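Local coordinates for CCHC-type domain-containing protein (Trypanosoma brucei brucei, PDB 7C45) that binds RNA and, as expected of an RNase D-type 3'-5' exonuclease, probably trims guide RNAs with the help of metal ions, at residues 34-45 / 56-66; 160-168 / 181-189. All coordinates share one frame; numbering follows the deposited sequence.

From the N terminus, the chain enters the 3'-5' exonuclease core and runs along strand 37-44, turns through a twelve-residue connection without helix or strand, and comes back on strand 57-64. That closes contact 1 in the middle of the mixed sheet. Contact 2 opens only much later, so the two follow in series and neither nest nor cross. It joins helix 161-168 to the start of helix 182-202 across another loop, with the centres of the contacts about 17 Å apart. Helix 182-202 then links them: Ala188 CB packs on Leu59 and Glu43. Both border the bound RNA, contact 1 through Glu43 and Ala44, contact 2 through Met167.

Contact 1. Residues 34-45 / 56-66; sequences GARSIALDIEAF and RISLVQACSDA. With CA (calcium ion), chain E; CA (calcium ion), chain F; nucleotides of chain B.
Two backbone N-H groups close on Glu43 O, Ser58 N at 2.9 Å and Leu59 N at 3.0 Å. This is a classic beta bulge, set in the antiparallel pair of strands 37-44 and 57-64 at the heart of the RNase H-like exonuclease sheet. One face of the pair, with Ile38, Leu40, Ile42, Val60 and Ala62, is largely apolar. The other carries Asp41, Glu43 and Gln61 and faces helix 182-202, whose Asp191 completes the metal site.

Gln61 acts as a second-shell residue. Its chain bends at chi2 (95°) and brings the amide across the neighbouring strand, where NE2 reaches the anti lone pair of Glu43 OE2 at 3.0 Å; the donated bond lies close to the amide plane, and the carboxylate is turned 60° from it. Ala188 O accepts from the same nitrogen, which helps fix the amide. Glu43 OE2 in turn binds one calcium ion at 2.3 Å, while Glu43 OE1 accepts from O3' of U10 of chain B at 2.8 Å.

With CG anti to the backbone N (chi1 -172°), the Asp41 carboxylate spans the two ions: OD2 takes the calcium ion that Glu43 and Asp191 also bind, OD1 the other. OP1 of U10 of chain B bridges both. At the far end, Asp65 OD1 takes Arg36 N on its syn lone pair and Ser37 N from above the carboxylate plane. By the bulge, Arg56 CB sits over the Phe45 ring, 4.0 Å from its centroid.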
loop_
_atom_site.group_PDB
_atom_site.type_symbol
_atom_site.label_atom_id
_atom_site.label_comp_id
_atom_site.label_asym_id
_atom_site.label_seq_id
_atom_site.Cartn_x
_atom_site.Cartn_y
_atom_site.Cartn_z
ATOM N N GLY A 34 -16.137 -13.430 -5.495
ATOM C CA GLY A 34 -15.588 -14.670 -4.981
ATOM C C GLY A 34 -14.239 -14.554 -4.296
ATOM O O GLY A 34 -13.616 -15.573 -4.001
ATOM N N ALA A 35 -13.755 -13.344 -4.043
ATOM C CA ALA A 35 -12.446 -13.196 -3.422
ATOM C C ALA A 35 -12.531 -13.268 -1.901
ATOM O O ALA A 35 -13.565 -12.996 -1.284
ATOM C CB ALA A 35 -11.804 -11.862 -3.809
ATOM N N ARG A 36 -11.399 -13.626 -1.306
ATOM C CA ARG A 36 -11.174 -13.453 0.119
ATOM C C ARG A 36 -10.378 -12.196 0.436
ATOM O O ARG A 36 -10.557 -11.620 1.515
ATOM C CB ARG A 36 -10.425 -14.667 0.691
ATOM C CG ARG A 36 -11.121 -16.007 0.472
ATOM C CD ARG A 36 -12.536 -15.990 1.043
ATOM N NE ARG A 36 -12.538 -15.447 2.386
ATOM C CZ ARG A 36 -13.597 -14.899 2.969
ATOM N NH1 ARG A 36 -13.494 -14.430 4.212
ATOM N NH2 ARG A 36 -14.755 -14.808 2.317
ATOM N N SER A 37 -9.483 -11.786 -0.466
ATOM C CA SER A 37 -8.714 -10.556 -0.326
ATOM C C SER A 37 -8.676 -9.820 -1.659
ATOM O O SER A 37 -8.486 -10.440 -2.708
ATOM C CB SER A 37 -7.283 -10.836 0.148
ATOM O OG SER A 37 -7.304 -11.461 1.407
ATOM N N ILE A 38 -8.856 -8.497 -1.613
ATOM C CA ILE A 38 -8.812 -7.652 -2.804
ATOM C C ILE A 38 -7.860 -6.499 -2.531
ATOM O O ILE A 38 -8.129 -5.679 -1.654
ATOM C CB ILE A 38 -10.193 -7.090 -3.180
ATOM C CG1 ILE A 38 -11.229 -8.200 -3.338
ATOM C CG2 ILE A 38 -10.086 -6.227 -4.440
ATOM C CD1 ILE A 38 -12.587 -7.659 -3.493
ATOM N N ALA A 39 -6.755 -6.445 -3.270
ATOM C CA ALA A 39 -5.855 -5.301 -3.228
ATOM C C ALA A 39 -6.476 -4.149 -4.010
ATOM O O ALA A 39 -6.900 -4.346 -5.151
ATOM C CB ALA A 39 -4.504 -5.667 -3.828
ATOM N N LEU A 40 -6.492 -2.960 -3.412
ATOM C CA LEU A 40 -7.102 -1.783 -4.025
ATOM C C LEU A 40 -6.118 -0.631 -4.114
ATOM O O LEU A 40 -5.207 -0.503 -3.296
ATOM C CB LEU A 40 -8.312 -1.314 -3.259
ATOM C CG LEU A 40 -9.525 -2.224 -3.323
ATOM C CD1 LEU A 40 -10.568 -1.741 -2.340
ATOM C CD2 LEU A 40 -10.119 -2.250 -4.733
ATOM N N ASP A 41 -6.352 0.224 -5.105
ATOM C CA ASP A 41 -5.546 1.406 -5.357
ATOM C C ASP A 41 -6.430 2.369 -6.144
ATOM O O ASP A 41 -7.417 1.963 -6.758
ATOM C CB ASP A 41 -4.278 1.014 -6.109
ATOM C CG ASP A 41 -3.275 2.135 -6.246
ATOM O OD1 ASP A 41 -3.324 3.107 -5.497
ATOM O OD2 ASP A 41 -2.414 1.998 -7.120
ATOM N N ILE A 42 -6.076 3.652 -6.111
ATOM C CA ILE A 42 -6.839 4.652 -6.862
ATOM C C ILE A 42 -5.868 5.584 -7.560
ATOM O O ILE A 42 -4.888 6.033 -6.957
ATOM C CB ILE A 42 -7.791 5.459 -5.951
ATOM C CG1 ILE A 42 -8.827 4.544 -5.287
ATOM C CG2 ILE A 42 -8.473 6.547 -6.738
ATOM C CD1 ILE A 42 -9.718 5.281 -4.289
ATOM N N GLU A 43 -6.143 5.887 -8.836
ATOM C CA GLU A 43 -5.491 6.991 -9.536
ATOM C C GLU A 43 -6.484 8.125 -9.748
ATOM O O GLU A 43 -7.592 7.901 -10.241
ATOM C CB GLU A 43 -4.925 6.572 -10.894
ATOM C CG GLU A 43 -3.902 5.411 -10.869
ATOM C CD GLU A 43 -2.807 5.575 -9.819
ATOM O OE1 GLU A 43 -2.210 6.669 -9.770
ATOM O OE2 GLU A 43 -2.512 4.588 -9.078
ATOM N N ALA A 44 -6.067 9.346 -9.412
ATOM C CA ALA A 44 -6.964 10.491 -9.473
ATOM C C ALA A 44 -6.306 11.624 -10.254
ATOM O O ALA A 44 -5.085 11.671 -10.413
ATOM C CB ALA A 44 -7.356 10.956 -8.059
ATOM N N PHE A 45 -7.137 12.529 -10.767
ATOM C CA PHE A 45 -6.615 13.734 -11.395
ATOM C C PHE A 45 -5.621 14.420 -10.465
ATOM O O PHE A 45 -5.928 14.658 -9.297
ATOM C CB PHE A 45 -7.745 14.723 -11.699
ATOM C CG PHE A 45 -8.660 14.341 -12.841
ATOM C CD1 PHE A 45 -8.773 13.048 -13.300
ATOM C CD2 PHE A 45 -9.414 15.332 -13.449
ATOM C CE1 PHE A 45 -9.653 12.739 -14.350
ATOM C CE2 PHE A 45 -10.267 15.048 -14.482
ATOM C CZ PHE A 45 -10.392 13.730 -14.933
ATOM N N ARG A 56 -10.262 14.320 -8.854
ATOM C CA ARG A 56 -11.367 13.512 -9.369
ATOM C C ARG A 56 -10.888 12.093 -9.644
ATOM O O ARG A 56 -9.860 11.899 -10.282
ATOM C CB ARG A 56 -11.897 14.138 -10.651
ATOM C CG ARG A 56 -13.111 13.459 -11.226
ATOM C CD ARG A 56 -13.580 14.289 -12.418
ATOM N NE ARG A 56 -14.722 13.720 -13.107
ATOM C CZ ARG A 56 -15.344 14.321 -14.106
ATOM N NH1 ARG A 56 -14.934 15.523 -14.519
ATOM N NH2 ARG A 56 -16.381 13.733 -14.684
ATOM N N ILE A 57 -11.608 11.102 -9.126
ATOM C CA ILE A 57 -11.194 9.719 -9.345
ATOM C C ILE A 57 -11.202 9.409 -10.834
ATOM O O ILE A 57 -12.178 9.688 -11.537
ATOM C CB ILE A 57 -12.106 8.748 -8.592
ATOM C CG1 ILE A 57 -11.841 8.824 -7.086
ATOM C CG2 ILE A 57 -11.880 7.348 -9.106
ATOM C CD1 ILE A 57 -12.825 8.045 -6.272
ATOM N N SER A 58 -10.102 8.834 -11.319
ATOM C CA SER A 58 -9.993 8.407 -12.709
ATOM C C SER A 58 -10.111 6.889 -12.819
ATOM O O SER A 58 -10.989 6.370 -13.513
ATOM C CB SER A 58 -8.668 8.887 -13.300
ATOM O OG SER A 58 -8.515 8.474 -14.643
ATOM N N LEU A 59 -9.234 6.179 -12.123
ATOM C CA LEU A 59 -9.206 4.721 -12.072
ATOM C C LEU A 59 -9.337 4.240 -10.632
ATOM O O LEU A 59 -8.825 4.877 -9.712
ATOM C CB LEU A 59 -7.892 4.177 -12.653
ATOM C CG LEU A 59 -7.552 4.522 -14.103
ATOM C CD1 LEU A 59 -6.161 4.006 -14.489
ATOM C CD2 LEU A 59 -8.654 3.978 -15.056
ATOM N N VAL A 60 -10.040 3.123 -10.435
ATOM C CA VAL A 60 -9.901 2.305 -9.234
ATOM C C VAL A 60 -9.351 0.959 -9.683
ATOM O O VAL A 60 -9.870 0.373 -10.635
ATOM C CB VAL A 60 -11.232 2.133 -8.485
ATOM C CG1 VAL A 60 -11.067 1.134 -7.323
ATOM C CG2 VAL A 60 -11.744 3.493 -8.009
ATOM N N GLN A 61 -8.258 0.516 -9.064
ATOM C CA GLN A 61 -7.576 -0.702 -9.488
ATOM C C GLN A 61 -7.787 -1.798 -8.452
ATOM O O GLN A 61 -7.832 -1.525 -7.258
ATOM C CB GLN A 61 -6.087 -0.441 -9.705
ATOM C CG GLN A 61 -5.847 0.713 -10.680
ATOM C CD GLN A 61 -5.638 2.031 -9.972
ATOM O OE1 GLN A 61 -6.591 2.754 -9.669
ATOM N NE2 GLN A 61 -4.394 2.345 -9.684
ATOM N N ALA A 62 -7.964 -3.038 -8.918
ATOM C CA ALA A 62 -8.255 -4.137 -8.005
ATOM C C ALA A 62 -7.544 -5.398 -8.465
ATOM O O ALA A 62 -7.520 -5.714 -9.657
ATOM C CB ALA A 62 -9.747 -4.430 -7.902
ATOM N N CYS A 63 -7.009 -6.133 -7.508
ATOM C CA CYS A 63 -6.376 -7.411 -7.811
ATOM C C CYS A 63 -6.674 -8.335 -6.645
ATOM O O CYS A 63 -6.311 -8.007 -5.513
ATOM C CB CYS A 63 -4.879 -7.230 -8.011
ATOM S SG CYS A 63 -4.030 -8.740 -8.562
ATOM N N SER A 64 -7.355 -9.452 -6.913
ATOM C CA SER A 64 -7.849 -10.327 -5.860
ATOM C C SER A 64 -7.268 -11.728 -6.000
ATOM O O SER A 64 -6.647 -12.078 -7.000
ATOM C CB SER A 64 -9.377 -10.400 -5.871
ATOM O OG SER A 64 -9.828 -11.495 -6.656
ATOM N N ASP A 65 -7.477 -12.528 -4.963
ATOM C CA ASP A 65 -7.083 -13.931 -5.011
ATOM C C ASP A 65 -8.048 -14.791 -5.828
ATOM O O ASP A 65 -7.811 -15.991 -5.955
ATOM C CB ASP A 65 -6.951 -14.481 -3.588
ATOM C CG ASP A 65 -8.259 -14.418 -2.816
ATOM O OD1 ASP A 65 -9.080 -13.538 -3.092
ATOM O OD2 ASP A 65 -8.476 -15.273 -1.935
ATOM N N ALA A 66 -9.115 -14.221 -6.397
ATOM C CA ALA A 66 -10.081 -15.002 -7.169
ATOM C C ALA A 66 -9.731 -15.116 -8.653
ATOM O O ALA A 66 -10.382 -15.893 -9.367
ATOM C CB ALA A 66 -11.493 -14.389 -7.032
HETATM CA CA CA E . -1.046 3.648 -7.597
HETATM CA CA CA F . -2.135 4.525 -3.974
ATOM P P U B 10 -0.302 6.358 -5.355
ATOM O OP1 U B 10 -0.957 5.216 -6.021
ATOM O OP2 U B 10 1.175 6.552 -5.458
ATOM O "O5'" U B 10 -0.998 7.712 -5.838
ATOM C "C5'" U B 10 -2.397 7.750 -6.068
ATOM C "C4'" U B 10 -2.856 9.124 -6.479
ATOM O "O4'" U B 10 -2.315 10.093 -5.561
ATOM C "C3'" U B 10 -2.384 9.606 -7.839
ATOM O "O3'" U B 10 -3.185 9.123 -8.893
ATOM C "C2'" U B 10 -2.455 11.118 -7.700
ATOM O "O2'" U B 10 -3.798 11.551 -7.873
ATOM C "C1'" U B 10 -2.066 11.306 -6.235
ATOM N N1 U B 10 -0.641 11.647 -6.068
ATOM C C2 U B 10 -0.318 12.969 -6.274
ATOM O O2 U B 10 -1.160 13.796 -6.593
ATOM N N3 U B 10 1.012 13.262 -6.101
ATOM C C4 U B 10 2.009 12.378 -5.742
ATOM O O4 U B 10 3.157 12.797 -5.627
ATOM C C5 U B 10 1.588 11.025 -5.534
ATOM C C6 U B 10 0.300 10.711 -5.698
HETATM O O HOH W 1 -4.111 5.822 -4.250
HETATM O O HOH W 2 0.058 1.821 -9.510
HETATM O O HOH W 3 0.772 4.671 -8.949
HETATM O O HOH W 4 -0.592 2.983 -2.881
HETATM O O HOH W 5 -3.192 4.037 -1.790
#

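Contact 2. Residues 160-168 / 181-189. With nucleotides of chain B.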
loop_
_atom_site.group_PDB
_atom_site.type_symbol
_atom_site.label_atom_id
_atom_site.label_comp_id
_atom_site.label_asym_id
_atom_site.label_seq_id
_atom_site.Cartn_x
_atom_site.Cartn_y
_atom_site.Cartn_z
ATOM N N ASP A 160 5.899 4.343 -17.584
ATOM C CA ASP A 160 6.480 4.386 -16.244
ATOM C C ASP A 160 7.183 5.724 -16.029
ATOM O O ASP A 160 6.985 6.387 -15.015
ATOM C CB ASP A 160 7.461 3.222 -16.036
ATOM C CG ASP A 160 7.760 2.954 -14.563
ATOM O OD1 ASP A 160 7.027 2.153 -13.942
ATOM O OD2 ASP A 160 8.733 3.532 -14.030
ATOM N N SER A 161 8.005 6.121 -16.999
ATOM C CA SER A 161 8.730 7.377 -16.874
ATOM C C SER A 161 7.865 8.551 -17.309
ATOM O O SER A 161 7.598 9.461 -16.517
ATOM C CB SER A 161 10.023 7.328 -17.690
ATOM O OG SER A 161 10.688 8.578 -17.657
ATOM N N ALA A 162 7.416 8.542 -18.570
ATOM C CA ALA A 162 6.590 9.630 -19.089
ATOM C C ALA A 162 5.382 9.899 -18.200
ATOM O O ALA A 162 4.926 11.043 -18.100
ATOM C CB ALA A 162 6.128 9.311 -20.509
ATOM N N VAL A 163 4.852 8.863 -17.549
ATOM C CA VAL A 163 3.779 9.076 -16.585
ATOM C C VAL A 163 4.305 9.848 -15.382
ATOM O O VAL A 163 3.713 10.847 -14.961
ATOM C CB VAL A 163 3.152 7.732 -16.170
ATOM C CG1 VAL A 163 1.906 7.966 -15.335
ATOM C CG2 VAL A 163 2.818 6.911 -17.406
ATOM N N GLN A 164 5.436 9.404 -14.827
ATOM C CA GLN A 164 6.066 10.139 -13.735
ATOM C C GLN A 164 6.485 11.533 -14.172
ATOM O O GLN A 164 6.437 12.475 -13.376
ATOM C CB GLN A 164 7.274 9.363 -13.210
ATOM C CG GLN A 164 6.923 8.112 -12.423
ATOM C CD GLN A 164 6.429 8.430 -11.032
ATOM O OE1 GLN A 164 5.588 7.721 -10.483
ATOM N NE2 GLN A 164 6.951 9.506 -10.452
ATOM N N THR A 165 6.886 11.681 -15.435
ATOM C CA THR A 165 7.300 12.980 -15.950
ATOM C C THR A 165 6.131 13.959 -15.981
ATOM O O THR A 165 6.266 15.114 -15.568
ATOM C CB THR A 165 7.903 12.816 -17.346
ATOM O OG1 THR A 165 8.900 11.788 -17.318
ATOM C CG2 THR A 165 8.539 14.116 -17.814
ATOM N N ALA A 166 4.971 13.522 -16.474
ATOM C CA ALA A 166 3.810 14.404 -16.450
ATOM C C ALA A 166 3.276 14.592 -15.033
ATOM O O ALA A 166 2.671 15.627 -14.733
ATOM C CB ALA A 166 2.717 13.857 -17.365
ATOM N N MET A 167 3.515 13.622 -14.148
ATOM C CA MET A 167 2.873 13.614 -12.833
ATOM C C MET A 167 3.616 14.479 -11.824
ATOM O O MET A 167 3.098 15.499 -11.362
ATOM C CB MET A 167 2.771 12.179 -12.319
ATOM C CG MET A 167 1.871 12.000 -11.127
ATOM S SD MET A 167 0.808 10.597 -11.471
ATOM C CE MET A 167 0.532 9.917 -9.850
ATOM N N THR A 168 4.819 14.054 -11.442
ATOM C CA THR A 168 5.563 14.773 -10.414
ATOM C C THR A 168 5.786 16.224 -10.815
ATOM O O THR A 168 5.648 17.133 -9.989
ATOM C CB THR A 168 6.898 14.076 -10.143
ATOM N N PRO A 181 -3.003 5.758 -22.584
ATOM C CA PRO A 181 -1.976 4.958 -23.260
ATOM C C PRO A 181 -1.638 3.706 -22.465
ATOM O O PRO A 181 -1.807 3.654 -21.245
ATOM C CB PRO A 181 -0.780 5.912 -23.342
ATOM C CG PRO A 181 -1.367 7.259 -23.255
ATOM C CD PRO A 181 -2.524 7.120 -22.310
ATOM N N ASP A 182 -1.166 2.686 -23.179
ATOM C CA ASP A 182 -0.823 1.423 -22.534
ATOM C C ASP A 182 0.082 1.615 -21.324
ATOM O O ASP A 182 -0.126 0.985 -20.280
ATOM C CB ASP A 182 -0.158 0.490 -23.547
ATOM C CG ASP A 182 -1.058 0.166 -24.703
ATOM O OD1 ASP A 182 -2.263 0.483 -24.603
ATOM O OD2 ASP A 182 -0.565 -0.407 -25.699
ATOM N N HIS A 183 1.104 2.468 -21.441
ATOM C CA HIS A 183 2.039 2.603 -20.337
ATOM C C HIS A 183 1.423 3.333 -19.146
ATOM O O HIS A 183 1.879 3.133 -18.022
ATOM C CB HIS A 183 3.326 3.298 -20.799
ATOM C CG HIS A 183 3.114 4.652 -21.397
ATOM N ND1 HIS A 183 2.684 4.834 -22.693
ATOM C CD2 HIS A 183 3.293 5.891 -20.884
ATOM C CE1 HIS A 183 2.595 6.126 -22.948
ATOM N NE2 HIS A 183 2.957 6.789 -21.866
ATOM N N PHE A 184 0.384 4.147 -19.359
ATOM C CA PHE A 184 -0.378 4.665 -18.225
ATOM C C PHE A 184 -1.148 3.546 -17.533
ATOM O O PHE A 184 -1.179 3.466 -16.303
ATOM C CB PHE A 184 -1.345 5.754 -18.699
ATOM C CG PHE A 184 -0.714 7.095 -18.910
ATOM C CD1 PHE A 184 0.156 7.322 -19.957
ATOM C CD2 PHE A 184 -1.040 8.151 -18.082
ATOM C CE1 PHE A 184 0.721 8.569 -20.148
ATOM C CE2 PHE A 184 -0.490 9.403 -18.279
ATOM C CZ PHE A 184 0.395 9.609 -19.308
ATOM N N LEU A 185 -1.783 2.674 -18.313
ATOM C CA LEU A 185 -2.526 1.568 -17.722
ATOM C C LEU A 185 -1.612 0.653 -16.920
ATOM O O LEU A 185 -1.956 0.227 -15.811
ATOM C CB LEU A 185 -3.242 0.796 -18.833
ATOM C CG LEU A 185 -4.277 1.676 -19.545
ATOM C CD1 LEU A 185 -4.846 0.976 -20.796
ATOM C CD2 LEU A 185 -5.396 2.044 -18.592
ATOM N N GLU A 186 -0.453 0.319 -17.478
ATOM C CA GLU A 186 0.477 -0.561 -16.779
ATOM C C GLU A 186 1.006 0.104 -15.522
ATOM O O GLU A 186 1.147 -0.540 -14.473
ATOM C CB GLU A 186 1.623 -0.950 -17.713
ATOM C CG GLU A 186 2.675 -1.894 -17.105
ATOM C CD GLU A 186 2.092 -3.044 -16.279
ATOM O OE1 GLU A 186 2.611 -3.294 -15.166
ATOM O OE2 GLU A 186 1.119 -3.678 -16.727
ATOM N N TYR A 187 1.314 1.393 -15.624
ATOM C CA TYR A 187 1.671 2.160 -14.441
ATOM C C TYR A 187 0.585 2.038 -13.385
ATOM O O TYR A 187 0.862 1.679 -12.247
ATOM C CB TYR A 187 1.907 3.617 -14.802
ATOM C CG TYR A 187 2.362 4.431 -13.621
ATOM C CD1 TYR A 187 1.439 5.036 -12.775
ATOM C CD2 TYR A 187 3.718 4.602 -13.348
ATOM C CE1 TYR A 187 1.848 5.784 -11.697
ATOM C CE2 TYR A 187 4.133 5.351 -12.267
ATOM C CZ TYR A 187 3.191 5.937 -11.447
ATOM O OH TYR A 187 3.582 6.689 -10.367
ATOM N N ALA A 188 -0.671 2.296 -13.766
ATOM C CA ALA A 188 -1.766 2.166 -12.816
ATOM C C ALA A 188 -1.898 0.747 -12.284
ATOM O O ALA A 188 -2.373 0.556 -11.167
ATOM C CB ALA A 188 -3.089 2.603 -13.455
ATOM N N ALA A 189 -1.512 -0.258 -13.069
ATOM C CA ALA A 189 -1.720 -1.636 -12.633
ATOM C C ALA A 189 -0.704 -2.101 -11.601
ATOM O O ALA A 189 -0.973 -3.063 -10.889
ATOM C CB ALA A 189 -1.658 -2.590 -13.824
ATOM P P U B 10 -0.302 6.358 -5.355
ATOM O OP1 U B 10 -0.957 5.216 -6.021
ATOM O OP2 U B 10 1.175 6.552 -5.458
ATOM O "O5'" U B 10 -0.998 7.712 -5.838
ATOM C "C5'" U B 10 -2.397 7.750 -6.068
ATOM C "C4'" U B 10 -2.856 9.124 -6.479
ATOM O "O4'" U B 10 -2.315 10.093 -5.561
ATOM C "C3'" U B 10 -2.384 9.606 -7.839
ATOM O "O3'" U B 10 -3.185 9.123 -8.893
ATOM C "C2'" U B 10 -2.455 11.118 -7.700
ATOM O "O2'" U B 10 -3.798 11.551 -7.873
ATOM C "C1'" U B 10 -2.066 11.306 -6.235
ATOM N N1 U B 10 -0.641 11.647 -6.068
ATOM C C2 U B 10 -0.318 12.969 -6.274
ATOM O O2 U B 10 -1.160 13.796 -6.593
ATOM N N3 U B 10 1.012 13.262 -6.101
ATOM C C4 U B 10 2.009 12.378 -5.742
ATOM O O4 U B 10 3.157 12.797 -5.627
ATOM C C5 U B 10 1.588 11.025 -5.534
ATOM C C6 U B 10 0.300 10.711 -5.698
HETATM O O HOH W 6 4.183 1.976 -17.558
#
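Tyr187 is the residue to follow, because it meets Asp160, Val163 and Gln164 in turn. CB leaves helix 182-202 pointing at the other helix, and with CG anti to the backbone N (chi1 -177°) the ring reaches Val163. Val163 CG1 lies over one face, toward the CG and CD1 side, 4.0 Å from the ring centroid, a CH-pi contact. Further out, CD2 touches Asp160 CA at 4.0 Å, and CE2 meets Gln164 CG. At the tip, OH comes up against the Gln164 amide, but OE1 is modelled too close to it for any bond to be read there.

The second branch of Val163 does a similar job on another ring. CG2 stands over the centre of Phe184, 3.7 Å from the centroid and 12° off the ring normal, and also touches His183 CD2. One valine thus engages rings from two successive turns, where the helices cross at 82° with their axes 9.4 Å apart. A water joins the backbones at one edge, accepting from Asp160 N at 2.9 Å and donating to His183 O at 2.6 Å.

Tyr187 stands four residues before the metal ligand Asp191, the Y-x3-D spacing of DEDDy exonucleases, and its side chain comes to about 5 Å from a bound calcium ion. Met167, which also packs on Trp175, puts CE 3.6 Å from C3' of U10 of chain B. Since no direct hydrogen bond that can be relied on joins the helices, the contact depends mainly on CH-pi and apolar packing, with a water bridging the backbones at one edge.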